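Local coordinates for protein putative peptidase (Chlamydophila abortus, PDB 3CE2) that probably acts as a zinc-dependent oligopeptidase of the M3B family, degrading a variety of small bioactive peptides, at residues K250-V255 with H484-G489. Numbering follows the deposited sequence.
With ZN (zinc ion), chain B.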
loop_
_atom_site.group_PDB
_atom_site.type_symbol
_atom_site.label_atom_id
_atom_site.label_comp_id
_atom_site.label_asym_id
_atom_site.label_seq_id
_atom_site.Cartn_x
_atom_site.Cartn_y
_atom_site.Cartn_z
ATOM N N LYS A 250 5.343 -17.057 14.521
ATOM C CA LYS A 250 4.449 -16.434 13.556
ATOM C C LYS A 250 4.164 -17.397 12.395
ATOM O O LYS A 250 3.008 -17.718 12.090
ATOM C CB LYS A 250 5.065 -15.136 13.017
ATOM C CG LYS A 250 4.150 -14.308 12.120
ATOM C CD LYS A 250 3.071 -13.593 12.923
ATOM C CE LYS A 250 1.918 -13.112 12.034
ATOM N NZ LYS A 250 0.646 -13.102 12.813
ATOM N N ILE A 251 5.214 -17.876 11.748
ATOM C CA ILE A 251 4.989 -18.748 10.622
ATOM C C ILE A 251 4.166 -19.979 11.006
ATOM O O ILE A 251 3.314 -20.411 10.234
ATOM C CB ILE A 251 6.280 -19.210 9.991
ATOM C CG1 ILE A 251 7.156 -18.025 9.563
ATOM C CG2 ILE A 251 5.990 -20.187 8.852
ATOM C CD1 ILE A 251 6.479 -16.902 8.789
ATOM N N GLN A 252 4.421 -20.553 12.179
ATOM C CA GLN A 252 3.644 -21.706 12.625
ATOM C C GLN A 252 2.206 -21.275 12.880
ATOM O O GLN A 252 1.273 -22.058 12.733
ATOM C CB GLN A 252 4.223 -22.335 13.894
ATOM C CG GLN A 252 5.394 -23.313 13.685
ATOM C CD GLN A 252 5.087 -24.458 12.679
ATOM O OE1 GLN A 252 4.008 -25.096 12.702
ATOM N NE2 GLN A 252 6.048 -24.723 11.804
ATOM N N ALA A 253 2.014 -20.021 13.258
ATOM C CA ALA A 253 0.661 -19.502 13.389
ATOM C C ALA A 253 -0.071 -19.593 12.043
ATOM O O ALA A 253 -1.185 -20.106 11.970
ATOM C CB ALA A 253 0.681 -18.087 13.900
ATOM N N HIS A 254 0.567 -19.123 10.976
ATOM C CA HIS A 254 -0.060 -19.191 9.671
ATOM C C HIS A 254 -0.348 -20.624 9.286
ATOM O O HIS A 254 -1.418 -20.919 8.751
ATOM C CB HIS A 254 0.788 -18.515 8.605
ATOM C CG HIS A 254 0.995 -17.065 8.860
ATOM N ND1 HIS A 254 2.094 -16.377 8.398
ATOM C CD2 HIS A 254 0.265 -16.179 9.572
ATOM C CE1 HIS A 254 2.019 -15.121 8.799
ATOM N NE2 HIS A 254 0.920 -14.975 9.519
ATOM N N VAL A 255 0.587 -21.519 9.584
ATOM C CA VAL A 255 0.386 -22.943 9.290
ATOM C C VAL A 255 -0.807 -23.501 10.047
ATOM O O VAL A 255 -1.571 -24.284 9.515
ATOM C CB VAL A 255 1.618 -23.754 9.622
ATOM C CG1 VAL A 255 1.355 -25.241 9.421
ATOM C CG2 VAL A 255 2.773 -23.286 8.766
ATOM N N HIS A 484 6.963 -22.725 3.356
ATOM C CA HIS A 484 7.098 -24.048 2.791
ATOM C C HIS A 484 7.795 -24.952 3.798
ATOM O O HIS A 484 7.197 -25.885 4.316
ATOM C CB HIS A 484 7.864 -24.006 1.473
ATOM C CG HIS A 484 7.675 -25.231 0.637
ATOM N ND1 HIS A 484 8.727 -25.910 0.059
ATOM C CD2 HIS A 484 6.554 -25.910 0.294
ATOM C CE1 HIS A 484 8.261 -26.946 -0.615
ATOM N NE2 HIS A 484 6.946 -26.969 -0.490
ATOM N N ALA A 485 9.055 -24.660 4.084
ATOM C CA ALA A 485 9.806 -25.390 5.094
ATOM C C ALA A 485 8.945 -25.717 6.331
ATOM O O ALA A 485 8.825 -26.880 6.739
ATOM C CB ALA A 485 11.030 -24.600 5.490
ATOM N N ALA A 486 8.327 -24.709 6.929
ATOM C CA ALA A 486 7.498 -24.994 8.091
ATOM C C ALA A 486 6.421 -26.048 7.759
ATOM O O ALA A 486 6.291 -27.062 8.445
ATOM C CB ALA A 486 6.869 -23.720 8.643
ATOM N N GLU A 487 5.654 -25.812 6.701
ATOM C CA GLU A 487 4.606 -26.752 6.305
ATOM C C GLU A 487 5.100 -28.202 6.363
ATOM O O GLU A 487 4.378 -29.068 6.851
ATOM C CB GLU A 487 4.070 -26.423 4.906
ATOM C CG GLU A 487 3.025 -25.328 4.865
ATOM C CD GLU A 487 3.083 -24.538 3.569
ATOM O OE1 GLU A 487 3.586 -25.082 2.566
ATOM O OE2 GLU A 487 2.646 -23.366 3.552
ATOM N N HIS A 488 6.321 -28.455 5.872
ATOM C CA HIS A 488 6.939 -29.791 5.942
ATOM C C HIS A 488 7.546 -30.097 7.300
ATOM O O HIS A 488 8.406 -30.971 7.380
ATOM C CB HIS A 488 8.074 -29.960 4.920
ATOM C CG HIS A 488 7.620 -30.025 3.496
ATOM N ND1 HIS A 488 6.302 -30.221 3.140
ATOM C CD2 HIS A 488 8.318 -29.948 2.335
ATOM C CE1 HIS A 488 6.205 -30.241 1.822
ATOM N NE2 HIS A 488 7.413 -30.077 1.311
ATOM N N GLY A 489 7.151 -29.356 8.343
ATOM C CA GLY A 489 7.656 -29.552 9.718
ATOM C C GLY A 489 9.099 -29.144 10.053
ATOM O O GLY A 489 9.505 -29.254 11.214
HETATM ZN ZN ZN B . 7.542 -29.476 -0.589
HETATM O O HOH W 1 5.471 -29.040 0.024
#
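A486 presses its methyl group against one flank of helix 240-260, between I251, Q252 and V255, in a helix-helix contact of the largely helical M3 peptidase fold. The last turn of helix 451-487 packs here on the middle of the earlier helix. Alanine suits the place because a single CB lets the backbones come close: the CA atoms of Q252 and A486 are 6.8 Å apart. I251 CG2 lies 3.6 Å from A486 CB, while the I251 side chain also packs on I482, L492 and Y531. One turn later V255 lends its CG2, which is anti to the carbonyl carbon and lies 4.1 Å from A486 CB. I251 and V255 thus supply apolar methyls for a buried methyl. Q252, at the partly exposed border, has its chain bent at chi2 (-54°), which turns CD; its NE2 makes a van der Waals contact with A486 CB at 3.4 Å. E487 brings its CG alongside V255, and its OE2 accepts a hydrogen bond from C266 N. Beyond the contact, H484 and H488, one turn apart, bind a zinc ion distinct from the one held by H402, H406 and E430, together with a water; H488 NE2 stands 2.0 Å from the zinc.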